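Local atomic coordinates of putative acetyltransferase (PDB entry 3H4Q), a protein that is a putative acetyltransferase of the GNAT family, probably transferring an acetyl group from acetyl-coenzyme A to an acceptor that is not known. Residues 123-128 against 158-163; 96-101 against 139-144; 24-29 against 63-68; 30-35 against 59-64. One frame throughout, in Å; residues are numbered along the deposited sequence.

Overall arrangement
The four contacts fall into two pairs on opposite sides of the chain's centre. Contacts 3 and 4 share Glu63 and Asp64 of helix 57-66, and their centres lie about 7 Å apart; contacts 1 and 2 touch through Phe160 and Val163 and both reach the same mixed sheet. Contact 4 is buried and wholly apolar, whereas contact 3, beside it, runs from a buried isoleucine to an exposed selenomethionine. Contact 1 is a partly buried aromatic cluster under helix 120-134. Contact 2, about 15 Å from the chain's centre, lays an irregular loop over strand 139-143. None has a hydrogen bond between its segments; they differ in whether rings, methyls or backbone carbonyls meet.

Contact 1. Residues 123-128 against 158-163; sequences ELFNYV and FGFHKV
The rings of Phe125 and Phe158 lie over one another in an offset stack, their centroids 4.4 Å apart and their planes inclined at 30°. Over one face of the Phe125 ring sits Phe158 CD2, displaced toward the rim and 3.5 Å from Phe125 CD2. The face of Phe158 in turn receives Phe125 CB in a CH-pi contact, and its edge meets Asn126 OD1 near the ring plane, 3.8 Å from Phe158 CE1. Phe160 and Phe125 point at each other from opposite directions, and their rings meet obliquely, Phe160 CE1 lying 3.3 Å from Phe125 CZ.

Phe125 can reach both partners because its CG lies anti to the backbone N (chi1 -152°), which carries the ring out from helix 120-134 toward the turn. Phe158 and Phe160 are separated by Gly159, the C-prime residue of the Schellman motif that ends helix 153-157; its positive phi (68°) is easiest for a residue without a side chain. The reversal sends the chain into strand 161-162, at the edge of the sheet, while Phe125 also packs on Ile108 and Leu111 of strand 106-112.

Three flat, apolar side chains thus join helix, turn and sheet by dispersion. A polar atom at the cluster, the amide oxygen of Asn126, faces a ring edge, whose slightly positive C-H groups probably suit it better than the electron-rich face would.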
loop_
_atom_site.group_PDB
_atom_site.type_symbol
_atom_site.label_atom_id
_atom_site.label_comp_id
_atom_site.label_asym_id
_atom_site.label_seq_id
_atom_site.Cartn_x
_atom_site.Cartn_y
_atom_site.Cartn_z
ATOM N N GLU A 123 -2.358 7.490 7.492
ATOM C CA GLU A 123 -1.706 6.915 8.666
ATOM C C GLU A 123 -0.969 5.622 8.331
ATOM O O GLU A 123 0.124 5.376 8.812
ATOM C CB GLU A 123 -2.730 6.654 9.774
ATOM C CG GLU A 123 -3.334 7.921 10.362
ATOM C CD GLU A 123 -2.294 8.810 11.023
ATOM O OE1 GLU A 123 -1.459 8.276 11.794
ATOM O OE2 GLU A 123 -2.323 10.038 10.779
ATOM N N LEU A 124 -1.581 4.788 7.509
ATOM C CA LEU A 124 -0.968 3.524 7.135
ATOM C C LEU A 124 0.291 3.736 6.288
ATOM O O LEU A 124 1.339 3.115 6.518
ATOM C CB LEU A 124 -1.989 2.666 6.379
ATOM C CG LEU A 124 -3.104 2.031 7.223
ATOM C CD1 LEU A 124 -4.160 1.399 6.312
ATOM C CD2 LEU A 124 -2.515 0.963 8.195
ATOM N N PHE A 125 0.179 4.635 5.314
ATOM C CA PHE A 125 1.281 4.935 4.398
ATOM C C PHE A 125 2.457 5.421 5.240
ATOM O O PHE A 125 3.614 5.022 5.071
ATOM C CB PHE A 125 0.862 6.046 3.436
ATOM C CG PHE A 125 1.555 6.025 2.093
ATOM C CD1 PHE A 125 2.877 5.622 1.939
ATOM C CD2 PHE A 125 0.887 6.557 0.979
ATOM C CE1 PHE A 125 3.485 5.658 0.684
ATOM C CE2 PHE A 125 1.487 6.612 -0.278
ATOM C CZ PHE A 125 2.785 6.161 -0.431
ATOM N N ASN A 126 2.125 6.268 6.188
ATOM C CA ASN A 126 3.104 6.859 7.029
ATOM C C ASN A 126 3.728 5.875 7.988
ATOM O O ASN A 126 4.913 5.982 8.305
ATOM C CB ASN A 126 2.434 7.992 7.781
ATOM C CG ASN A 126 3.397 8.844 8.472
ATOM O OD1 ASN A 126 3.875 9.821 7.909
ATOM N ND2 ASN A 126 3.761 8.459 9.674
ATOM N N TYR A 127 2.936 4.936 8.491
ATOM C CA TYR A 127 3.453 3.946 9.427
ATOM C C TYR A 127 4.459 3.053 8.694
ATOM O O TYR A 127 5.536 2.792 9.213
ATOM C CB TYR A 127 2.309 3.139 10.024
ATOM C CG TYR A 127 2.732 1.941 10.824
ATOM C CD1 TYR A 127 3.076 0.755 10.194
ATOM C CD2 TYR A 127 2.760 1.973 12.201
ATOM C CE1 TYR A 127 3.466 -0.358 10.917
ATOM C CE2 TYR A 127 3.156 0.853 12.943
ATOM C CZ TYR A 127 3.515 -0.302 12.283
ATOM O OH TYR A 127 3.925 -1.408 12.979
ATOM N N VAL A 128 4.104 2.606 7.486
ATOM C CA VAL A 128 4.975 1.760 6.683
ATOM C C VAL A 128 6.287 2.449 6.290
ATOM O O VAL A 128 7.348 1.808 6.294
ATOM C CB VAL A 128 4.273 1.275 5.429
ATOM C CG1 VAL A 128 5.273 0.674 4.466
ATOM C CG2 VAL A 128 3.193 0.264 5.779
ATOM N N PHE A 158 3.418 12.369 0.098
ATOM C CA PHE A 158 4.577 11.664 0.642
ATOM C C PHE A 158 5.887 11.796 -0.118
ATOM O O PHE A 158 6.838 11.067 0.156
ATOM C CB PHE A 158 4.210 10.218 0.873
ATOM C CG PHE A 158 3.187 10.055 1.948
ATOM C CD1 PHE A 158 3.574 10.112 3.292
ATOM C CD2 PHE A 158 1.840 9.873 1.635
ATOM C CE1 PHE A 158 2.637 9.979 4.306
ATOM C CE2 PHE A 158 0.895 9.738 2.626
ATOM C CZ PHE A 158 1.286 9.792 3.973
ATOM N N GLY A 159 5.952 12.748 -1.041
ATOM C CA GLY A 159 7.177 13.010 -1.750
ATOM C C GLY A 159 7.690 11.953 -2.708
ATOM O O GLY A 159 8.910 11.823 -2.869
ATOM N N PHE A 160 6.790 11.205 -3.356
ATOM C CA PHE A 160 7.222 10.248 -4.386
ATOM C C PHE A 160 7.446 10.964 -5.690
ATOM O O PHE A 160 6.833 12.011 -5.955
ATOM C CB PHE A 160 6.217 9.137 -4.597
ATOM C CG PHE A 160 6.254 8.090 -3.534
ATOM C CD1 PHE A 160 5.698 8.330 -2.292
ATOM C CD2 PHE A 160 6.829 6.870 -3.777
ATOM C CE1 PHE A 160 5.731 7.367 -1.311
ATOM C CE2 PHE A 160 6.861 5.904 -2.813
ATOM C CZ PHE A 160 6.314 6.146 -1.576
ATOM N N HIS A 161 8.327 10.391 -6.504
ATOM C CA HIS A 161 8.687 10.957 -7.804
ATOM C C HIS A 161 8.333 9.965 -8.892
ATOM O O HIS A 161 8.589 8.778 -8.738
ATOM C CB HIS A 161 10.186 11.258 -7.832
ATOM C CG HIS A 161 10.589 12.353 -6.895
ATOM N ND1 HIS A 161 10.736 12.157 -5.539
ATOM C CD2 HIS A 161 10.857 13.662 -7.115
ATOM C CE1 HIS A 161 11.081 13.296 -4.964
ATOM N NE2 HIS A 161 11.161 14.225 -5.899
ATOM N N LYS A 162 7.717 10.451 -9.963
ATOM C CA LYS A 162 7.349 9.625 -11.109
ATOM C C LYS A 162 8.559 9.183 -11.910
ATOM O O LYS A 162 9.590 9.852 -11.897
ATOM C CB LYS A 162 6.492 10.426 -12.086
ATOM C CG LYS A 162 5.159 10.834 -11.566
ATOM C CD LYS A 162 4.403 11.638 -12.611
ATOM C CE LYS A 162 3.014 11.905 -12.105
ATOM N NZ LYS A 162 3.061 12.675 -10.826
ATOM N N VAL A 163 8.403 8.083 -12.644
ATOM C CA VAL A 163 9.444 7.576 -13.549
ATOM C C VAL A 163 8.788 7.028 -14.812
ATOM O O VAL A 163 7.629 6.600 -14.773
ATOM C CB VAL A 163 10.293 6.476 -12.894
ATOM C CG1 VAL A 163 11.108 7.050 -11.757
ATOM C CG2 VAL A 163 9.411 5.338 -12.387
#

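Contact 2. Residues 96-101 against 139-144; sequences IDWPVN and VILTDT
Residues 96-101 form an irregular loop that passes strand 139-143 in the opposite sense, so that Trp98 lies against Leu141 and Val100 against Val139. Backbones stay well apart: the closest CA atoms, those of Asn101 and Val139, are 7.6 Å from each other, and no hydrogen bond links the segments. An inverse gamma turn centred on Asp97 bends the loop, with a weak bond from Trp98 N to Ile96 O. The strand itself is extended, and Val139 and Leu141 turn toward the loop while Ile140 packs on Ile129 and Val132 of helix 120-134.

Leu141 presents the methyl CD2 to one face of the Trp98 indole. It lies 4.2 Å from the centroid of the six-membered ring and 22° off the normal, a CH-pi contact shifted toward CZ3. The other face carries CG2 of Ile96, so the indole is held between two aliphatic branches, and its NE1 is bonded to Tyr93 O. Beside this, Val100 CG1 and Val139 CG2 meet at 3.9 Å. The first torsion of Val139 (chi1 52°) sets CG2 anti to the backbone N, and its second methyl, CG1, abuts Asn101 O.

Strand 139-143 is paired in parallel with 106-112, and in GNAT enzymes the two corresponding strands commonly diverge farther along to admit acetyl-coenzyme A. Branched side chains suit a strand face and indole suits a lid over them; with no polar bond across, attachment of the loop here rests on methyl-to-ring and methyl-to-methyl dispersion.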
loop_
_atom_site.group_PDB
_atom_site.type_symbol
_atom_site.label_atom_id
_atom_site.label_comp_id
_atom_site.label_asym_id
_atom_site.label_seq_id
_atom_site.Cartn_x
_atom_site.Cartn_y
_atom_site.Cartn_z
ATOM N N ILE A 96 11.561 0.181 -16.935
ATOM C CA ILE A 96 11.734 1.619 -16.690
ATOM C C ILE A 96 13.190 1.979 -16.390
ATOM O O ILE A 96 13.913 1.205 -15.764
ATOM C CB ILE A 96 10.890 2.063 -15.469
ATOM C CG1 ILE A 96 9.433 1.632 -15.625
ATOM C CG2 ILE A 96 10.976 3.576 -15.258
ATOM C CD1 ILE A 96 8.610 1.862 -14.388
ATOM N N ASP A 97 13.614 3.154 -16.846
ATOM C CA ASP A 97 14.959 3.652 -16.577
ATOM C C ASP A 97 14.888 4.400 -15.248
ATOM O O ASP A 97 14.674 5.608 -15.229
ATOM N N TRP A 98 15.057 3.686 -14.141
ATOM C CA TRP A 98 14.985 4.307 -12.817
ATOM C C TRP A 98 16.236 5.127 -12.508
ATOM O O TRP A 98 17.338 4.729 -12.879
ATOM C CB TRP A 98 14.844 3.261 -11.720
ATOM C CG TRP A 98 13.629 2.427 -11.817
ATOM C CD1 TRP A 98 13.471 1.318 -12.578
ATOM C CD2 TRP A 98 12.400 2.609 -11.107
ATOM N NE1 TRP A 98 12.223 0.797 -12.400
ATOM C CE2 TRP A 98 11.538 1.569 -11.502
ATOM C CE3 TRP A 98 11.945 3.545 -10.174
ATOM C CZ2 TRP A 98 10.246 1.426 -10.994
ATOM C CZ3 TRP A 98 10.653 3.409 -9.669
ATOM C CH2 TRP A 98 9.822 2.355 -10.080
ATOM N N PRO A 99 16.075 6.270 -11.815
ATOM C CA PRO A 99 17.212 7.094 -11.426
ATOM C C PRO A 99 17.763 6.751 -10.043
ATOM O O PRO A 99 18.589 7.494 -9.517
ATOM C CB PRO A 99 16.597 8.488 -11.387
ATOM C CG PRO A 99 15.246 8.246 -10.863
ATOM C CD PRO A 99 14.811 6.894 -11.382
ATOM N N VAL A 100 17.316 5.640 -9.464
ATOM C CA VAL A 100 17.731 5.249 -8.131
ATOM C C VAL A 100 18.002 3.741 -8.113
ATOM O O VAL A 100 17.517 3.011 -8.982
ATOM C CB VAL A 100 16.629 5.644 -7.118
ATOM C CG1 VAL A 100 15.424 4.712 -7.235
ATOM C CG2 VAL A 100 17.168 5.639 -5.723
ATOM N N ASN A 101 18.811 3.286 -7.157
ATOM C CA ASN A 101 19.111 1.857 -7.019
ATOM C C ASN A 101 17.916 1.151 -6.373
ATOM O O ASN A 101 17.357 1.631 -5.387
ATOM C CB ASN A 101 20.371 1.642 -6.181
ATOM C CG ASN A 101 20.824 0.185 -6.148
ATOM O OD1 ASN A 101 20.116 -0.724 -6.593
ATOM N ND2 ASN A 101 22.021 -0.036 -5.613
ATOM N N VAL A 139 15.220 3.212 -0.406
ATOM C CA VAL A 139 14.249 3.464 -1.446
ATOM C C VAL A 139 12.975 2.659 -1.231
ATOM O O VAL A 139 13.026 1.473 -0.927
ATOM C CB VAL A 139 14.849 3.174 -2.852
ATOM C CG1 VAL A 139 15.460 1.801 -2.903
ATOM C CG2 VAL A 139 13.791 3.317 -3.931
ATOM N N ILE A 140 11.837 3.330 -1.368
ATOM C CA ILE A 140 10.540 2.677 -1.287
ATOM C C ILE A 140 9.853 2.998 -2.621
ATOM O O ILE A 140 9.866 4.151 -3.064
ATOM C CB ILE A 140 9.753 3.095 0.001
ATOM C CG1 ILE A 140 8.411 2.411 0.088
ATOM C CG2 ILE A 140 9.494 4.572 0.071
ATOM C CD1 ILE A 140 7.723 2.719 1.432
ATOM N N LEU A 141 9.359 1.978 -3.320
ATOM C CA LEU A 141 8.676 2.215 -4.591
ATOM C C LEU A 141 7.199 1.803 -4.643
ATOM O O LEU A 141 6.665 1.174 -3.718
ATOM C CB LEU A 141 9.523 1.778 -5.791
ATOM C CG LEU A 141 10.586 0.681 -5.816
ATOM C CD1 LEU A 141 10.124 -0.557 -6.528
ATOM C CD2 LEU A 141 11.762 1.209 -6.588
ATOM N N THR A 142 6.509 2.268 -5.676
ATOM C CA THR A 142 5.093 1.989 -5.811
ATOM C C THR A 142 4.661 2.408 -7.196
ATOM O O THR A 142 5.497 2.723 -8.030
ATOM C CB THR A 142 4.267 2.729 -4.734
ATOM O OG1 THR A 142 2.897 2.299 -4.790
ATOM C CG2 THR A 142 4.368 4.242 -4.894
ATOM N N ASP A 143 3.363 2.387 -7.458
ATOM C CA ASP A 143 2.865 2.763 -8.764
ATOM C C ASP A 143 1.422 3.237 -8.667
ATOM O O ASP A 143 0.742 2.998 -7.661
ATOM C CB ASP A 143 3.035 1.602 -9.759
ATOM C CG ASP A 143 2.250 0.369 -9.367
ATOM O OD1 ASP A 143 1.020 0.380 -9.563
ATOM O OD2 ASP A 143 2.868 -0.626 -8.918
ATOM N N THR A 144 0.972 3.915 -9.719
ATOM C CA THR A 144 -0.375 4.473 -9.776
ATOM C C THR A 144 -1.445 3.492 -9.312
ATOM O O THR A 144 -2.388 3.871 -8.604
ATOM C CB THR A 144 -0.711 4.894 -11.193
ATOM O OG1 THR A 144 0.210 5.908 -11.600
ATOM C CG2 THR A 144 -2.127 5.427 -11.281
#

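Contact 3. Residues 24-29 against 63-68; sequences GKMSDL and EDIAKD
Ile65 is the buried centre of this contact, its side chain directed from helix 57-66 into the turn made by Gly24, Lys25 and Met26. The tight part is set by two of its methyls, CD1 and CG2. CD1 reaches to 3.5 Å from Lys25 O, while the branch CG2 lies 3.9 Å from Gly24 O. With CG1 anti to the carbonyl carbon (chi1 -75°), the isoleucine turns CD1 to the Lys25 carbonyl and leaves CG2 between the Gly24 carbonyl and the end of the Met26 side chain. Gly24, with no side chain, meets Ile65 through its backbone.

Segment 24-29 joins strand 21-23 to helix 29-42, and segment 63-68 holds the last turn of helix 57-66 and the residues that follow it: in the GNAT fold this places the start of the first helix beside the end of the second. Asp68, with positive phi, is the C-prime residue of a Schellman motif there, its N bonded to Ile65 O. Asp68 also lines the pocket that holds a polyethylene glycol molecule, together with Leu23.

Behind the turn, Asp28 OD2 takes Lys25 N at 2.8 Å, on the anti side of the carboxylate and 26° out of its plane. The same oxygen forms a salt bridge with Arg22 NH1, which would tend to keep the group ionised.

The solvent side is made by Met26 and Lys25, both exposed. Met26, modelled as selenomethionine, bends at chi2 and chi3 and touches only through its end, CE 3.5 Å and SE 3.9 Å from Ile65 CG2. The Lys25 side chain starts away from the helix and does not come close to it, as suits a charged group at an exposed position; its backbone carbonyl makes the contact.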
loop_
_atom_site.group_PDB
_atom_site.type_symbol
_atom_site.label_atom_id
_atom_site.label_comp_id
_atom_site.label_asym_id
_atom_site.label_seq_id
_atom_site.Cartn_x
_atom_site.Cartn_y
_atom_site.Cartn_z
ATOM N N GLY A 24 -2.724 -7.668 9.410
ATOM C CA GLY A 24 -4.017 -8.228 9.107
ATOM C C GLY A 24 -3.952 -9.713 9.359
ATOM O O GLY A 24 -2.893 -10.316 9.297
ATOM N N LYS A 25 -5.101 -10.292 9.648
ATOM C CA LYS A 25 -5.227 -11.689 9.914
ATOM C C LYS A 25 -6.330 -12.213 9.006
ATOM O O LYS A 25 -7.057 -11.446 8.374
ATOM C CB LYS A 25 -5.606 -11.882 11.367
ATOM C CG LYS A 25 -4.553 -11.377 12.332
ATOM C CD LYS A 25 -4.905 -11.701 13.793
ATOM C CE LYS A 25 -6.132 -10.904 14.307
ATOM N NZ LYS A 25 -6.518 -11.277 15.702
HETATM N N MSE A 26 -6.482 -13.518 8.981
HETATM C CA MSE A 26 -7.460 -14.140 8.128
HETATM C C MSE A 26 -8.869 -13.706 8.541
HETATM O O MSE A 26 -9.754 -13.528 7.690
HETATM C CB MSE A 26 -7.294 -15.661 8.188
HETATM C CG MSE A 26 -7.489 -16.314 6.845
HETATM SE SE MSE A 26 -6.206 -15.640 5.515
HETATM C CE MSE A 26 -4.565 -16.433 6.178
ATOM N N SER A 27 -9.056 -13.473 9.843
ATOM C CA SER A 27 -10.349 -13.027 10.366
ATOM C C SER A 27 -10.721 -11.603 9.943
ATOM O O SER A 27 -11.842 -11.175 10.166
ATOM C CB SER A 27 -10.334 -13.121 11.888
ATOM O OG SER A 27 -9.184 -12.471 12.389
ATOM N N ASP A 28 -9.772 -10.855 9.383
ATOM C CA ASP A 28 -10.043 -9.517 8.868
ATOM C C ASP A 28 -10.428 -9.492 7.370
ATOM O O ASP A 28 -10.792 -8.419 6.857
ATOM C CB ASP A 28 -8.775 -8.686 8.957
ATOM C CG ASP A 28 -8.275 -8.489 10.378
ATOM O OD1 ASP A 28 -9.070 -8.171 11.272
ATOM O OD2 ASP A 28 -7.049 -8.575 10.582
ATOM N N LEU A 29 -10.370 -10.649 6.694
ATOM C CA LEU A 29 -10.581 -10.728 5.245
ATOM C C LEU A 29 -11.906 -10.156 4.740
ATOM O O LEU A 29 -11.937 -9.410 3.772
ATOM C CB LEU A 29 -10.428 -12.178 4.779
ATOM C CG LEU A 29 -10.448 -12.440 3.271
ATOM C CD1 LEU A 29 -9.464 -11.521 2.505
ATOM C CD2 LEU A 29 -10.153 -13.911 3.022
ATOM N N GLU A 63 -2.628 -14.752 0.525
ATOM C CA GLU A 63 -1.183 -14.922 0.452
ATOM C C GLU A 63 -0.458 -13.798 1.164
ATOM O O GLU A 63 0.487 -14.055 1.892
ATOM C CB GLU A 63 -0.710 -15.012 -0.997
ATOM C CG GLU A 63 -1.057 -16.333 -1.651
ATOM C CD GLU A 63 -0.706 -16.359 -3.124
ATOM O OE1 GLU A 63 -0.109 -15.372 -3.618
ATOM O OE2 GLU A 63 -1.033 -17.367 -3.788
ATOM N N ASP A 64 -0.908 -12.565 0.969
ATOM C CA ASP A 64 -0.281 -11.429 1.636
ATOM C C ASP A 64 -0.361 -11.578 3.158
ATOM O O ASP A 64 0.598 -11.283 3.874
ATOM C CB ASP A 64 -0.926 -10.109 1.219
ATOM C CG ASP A 64 -0.649 -9.728 -0.237
ATOM O OD1 ASP A 64 0.358 -10.189 -0.824
ATOM O OD2 ASP A 64 -1.453 -8.935 -0.794
ATOM N N ILE A 65 -1.516 -12.018 3.639
ATOM C CA ILE A 65 -1.750 -12.241 5.056
ATOM C C ILE A 65 -0.904 -13.397 5.587
ATOM O O ILE A 65 -0.369 -13.328 6.699
ATOM C CB ILE A 65 -3.239 -12.502 5.296
ATOM C CG1 ILE A 65 -4.002 -11.174 5.182
ATOM C CG2 ILE A 65 -3.485 -13.164 6.662
ATOM C CD1 ILE A 65 -5.547 -11.350 5.164
ATOM N N ALA A 66 -0.737 -14.442 4.787
ATOM C CA ALA A 66 0.062 -15.601 5.211
ATOM C C ALA A 66 1.531 -15.214 5.339
ATOM O O ALA A 66 2.265 -15.817 6.127
ATOM C CB ALA A 66 -0.102 -16.785 4.233
ATOM N N LYS A 67 1.947 -14.227 4.555
ATOM C CA LYS A 67 3.311 -13.759 4.551
ATOM C C LYS A 67 3.508 -12.549 5.468
ATOM O O LYS A 67 4.571 -11.975 5.484
ATOM C CB LYS A 67 3.690 -13.347 3.126
ATOM C CG LYS A 67 3.717 -14.475 2.082
ATOM C CD LYS A 67 3.900 -13.819 0.711
ATOM C CE LYS A 67 3.802 -14.760 -0.450
ATOM N NZ LYS A 67 3.983 -13.959 -1.699
ATOM N N ASP A 68 2.498 -12.163 6.236
ATOM C CA ASP A 68 2.585 -10.965 7.064
ATOM C C ASP A 68 3.086 -9.763 6.277
ATOM O O ASP A 68 4.023 -9.083 6.697
ATOM C CB ASP A 68 3.439 -11.187 8.327
ATOM C CG ASP A 68 2.728 -11.985 9.381
ATOM O OD1 ASP A 68 1.506 -12.266 9.232
ATOM O OD2 ASP A 68 3.400 -12.337 10.382
#

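Contact 4. Residues 30-35 against 59-64; sequences DQILNL and EHFEED
Helices 29-42 and 57-66, the helical pair between the first two strands of the GNAT fold, meet here through Ile32, Leu33 and Phe61. The pair lies against the sheet, and this contact is the apolar seam between its members. At their nearest, the CA atoms of Ile32 and Phe61 are 8.6 Å apart, a gap bridged wholly by side chains, with no hydrogen bond across it.

Phe61 supplies the flat surface. Its CG is anti to the carbonyl carbon (chi1 -78°), and the ring leans toward helix 29-42, where it also touches Leu29 and Val36. The ring of Phe82, from strand 78-86, meets it with planes at about 85°, and Leu70 of strand 70-75 packs on both Phe61 and Ile32. The aromatic side chain therefore suits its place: it is wide enough to touch the other helix and the sheet at once.

On the facing helix, Leu33 starts off to the side, but its end comes nearer, and the branch CD2 lies 3.8 Å from Phe61 CD2, an oblique approach to the ring. Just before Ile32, Gln31 ties the same helix to the neighbouring hairpin, with OE1 bonded to Ile79 N and NE2 to Asp77 O.

Ile32 makes the more regular of the two ring contacts. A beta-branched side chain holds a methyl close to the helix surface, and CG2, anti to the backbone N, is the branch that meets the ring: it stands over the middle of one face of Phe61, 4.0 Å from the centroid and 7° off the ring normal.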
loop_
_atom_site.group_PDB
_atom_site.type_symbol
_atom_site.label_atom_id
_atom_site.label_comp_id
_atom_site.label_asym_id
_atom_site.label_seq_id
_atom_site.Cartn_x
_atom_site.Cartn_y
_atom_site.Cartn_z
ATOM N N ASP A 30 -12.993 -10.516 5.388
ATOM C CA ASP A 30 -14.282 -10.002 4.961
ATOM C C ASP A 30 -14.296 -8.467 4.986
ATOM O O ASP A 30 -14.809 -7.849 4.076
ATOM C CB ASP A 30 -15.446 -10.622 5.754
ATOM C CG ASP A 30 -15.366 -10.376 7.238
ATOM O OD1 ASP A 30 -14.353 -9.796 7.714
ATOM O OD2 ASP A 30 -16.331 -10.785 7.937
ATOM N N GLN A 31 -13.689 -7.850 5.993
ATOM C CA GLN A 31 -13.648 -6.397 6.043
ATOM C C GLN A 31 -12.707 -5.858 4.969
ATOM O O GLN A 31 -13.025 -4.890 4.287
ATOM C CB GLN A 31 -13.282 -5.890 7.443
ATOM C CG GLN A 31 -14.404 -6.139 8.458
ATOM C CD GLN A 31 -14.273 -5.298 9.719
ATOM O OE1 GLN A 31 -14.385 -4.063 9.686
ATOM N NE2 GLN A 31 -14.074 -5.965 10.847
ATOM N N ILE A 32 -11.568 -6.511 4.794
ATOM C CA ILE A 32 -10.623 -6.098 3.759
ATOM C C ILE A 32 -11.321 -6.103 2.387
ATOM O O ILE A 32 -11.271 -5.116 1.648
ATOM C CB ILE A 32 -9.400 -7.020 3.727
ATOM C CG1 ILE A 32 -8.550 -6.799 4.993
ATOM C CG2 ILE A 32 -8.583 -6.731 2.485
ATOM C CD1 ILE A 32 -7.426 -7.835 5.206
ATOM N N LEU A 33 -12.006 -7.205 2.076
ATOM C CA LEU A 33 -12.717 -7.308 0.809
ATOM C C LEU A 33 -13.792 -6.234 0.657
ATOM O O LEU A 33 -13.914 -5.634 -0.409
ATOM C CB LEU A 33 -13.318 -8.697 0.626
ATOM C CG LEU A 33 -12.295 -9.804 0.398
ATOM C CD1 LEU A 33 -12.974 -11.167 0.336
ATOM C CD2 LEU A 33 -11.520 -9.540 -0.882
ATOM N N ASN A 34 -14.550 -5.970 1.714
ATOM C CA ASN A 34 -15.592 -4.954 1.644
ATOM C C ASN A 34 -15.002 -3.548 1.425
ATOM O O ASN A 34 -15.643 -2.705 0.837
ATOM C CB ASN A 34 -16.454 -4.997 2.890
ATOM C CG ASN A 34 -17.605 -4.035 2.837
ATOM O OD1 ASN A 34 -18.593 -4.256 2.150
ATOM N ND2 ASN A 34 -17.503 -2.973 3.610
ATOM N N LEU A 35 -13.783 -3.293 1.887
ATOM C CA LEU A 35 -13.141 -1.995 1.619
ATOM C C LEU A 35 -12.783 -1.881 0.128
ATOM O O LEU A 35 -12.938 -0.817 -0.476
ATOM C CB LEU A 35 -11.897 -1.776 2.479
ATOM C CG LEU A 35 -12.156 -1.533 3.968
ATOM C CD1 LEU A 35 -10.830 -1.351 4.716
ATOM C CD2 LEU A 35 -13.070 -0.348 4.242
ATOM N N GLU A 59 -7.517 -14.698 -3.362
ATOM C CA GLU A 59 -6.347 -15.576 -3.326
ATOM C C GLU A 59 -5.056 -14.790 -3.028
ATOM O O GLU A 59 -4.250 -15.237 -2.212
ATOM C CB GLU A 59 -6.208 -16.333 -4.648
ATOM N N HIS A 60 -4.867 -13.628 -3.662
ATOM C CA HIS A 60 -3.662 -12.832 -3.439
ATOM C C HIS A 60 -3.652 -12.185 -2.043
ATOM O O HIS A 60 -2.575 -11.985 -1.475
ATOM C CB HIS A 60 -3.495 -11.760 -4.531
ATOM C CG HIS A 60 -2.110 -11.190 -4.611
ATOM N ND1 HIS A 60 -1.704 -10.099 -3.870
ATOM C CD2 HIS A 60 -1.035 -11.566 -5.345
ATOM C CE1 HIS A 60 -0.439 -9.829 -4.145
ATOM N NE2 HIS A 60 -0.009 -10.706 -5.037
ATOM N N PHE A 61 -4.834 -11.839 -1.498
ATOM C CA PHE A 61 -4.906 -11.238 -0.146
ATOM C C PHE A 61 -4.564 -12.291 0.888
ATOM O O PHE A 61 -3.854 -12.005 1.844
ATOM C CB PHE A 61 -6.276 -10.645 0.240
ATOM C CG PHE A 61 -6.566 -9.305 -0.358
ATOM C CD1 PHE A 61 -5.737 -8.242 -0.122
ATOM C CD2 PHE A 61 -7.716 -9.095 -1.111
ATOM C CE1 PHE A 61 -6.000 -7.010 -0.678
ATOM C CE2 PHE A 61 -7.990 -7.865 -1.662
ATOM C CZ PHE A 61 -7.136 -6.815 -1.441
ATOM N N GLU A 62 -5.100 -13.492 0.712
ATOM C CA GLU A 62 -4.792 -14.595 1.615
ATOM C C GLU A 62 -3.285 -14.825 1.676
ATOM O O GLU A 62 -2.736 -15.060 2.744
ATOM C CB GLU A 62 -5.505 -15.872 1.173
ATOM C CG GLU A 62 -7.007 -15.836 1.450
ATOM C CD GLU A 62 -7.769 -17.034 0.894
ATOM O OE1 GLU A 62 -7.240 -17.746 0.016
ATOM O OE2 GLU A 62 -8.917 -17.261 1.335
ATOM N N GLU A 63 -2.628 -14.752 0.525
ATOM C CA GLU A 63 -1.183 -14.922 0.452
ATOM C C GLU A 63 -0.458 -13.798 1.164
ATOM O O GLU A 63 0.487 -14.055 1.892
ATOM C CB GLU A 63 -0.710 -15.012 -0.997
ATOM C CG GLU A 63 -1.057 -16.333 -1.651
ATOM C CD GLU A 63 -0.706 -16.359 -3.124
ATOM O OE1 GLU A 63 -0.109 -15.372 -3.618
ATOM O OE2 GLU A 63 -1.033 -17.367 -3.788
ATOM N N ASP A 64 -0.908 -12.565 0.969
ATOM C CA ASP A 64 -0.281 -11.429 1.636
ATOM C C ASP A 64 -0.361 -11.578 3.158
ATOM O O ASP A 64 0.598 -11.283 3.874
ATOM C CB ASP A 64 -0.926 -10.109 1.219
ATOM C CG ASP A 64 -0.649 -9.728 -0.237
ATOM O OD1 ASP A 64 0.358 -10.189 -0.824
ATOM O OD2 ASP A 64 -1.453 -8.935 -0.794
#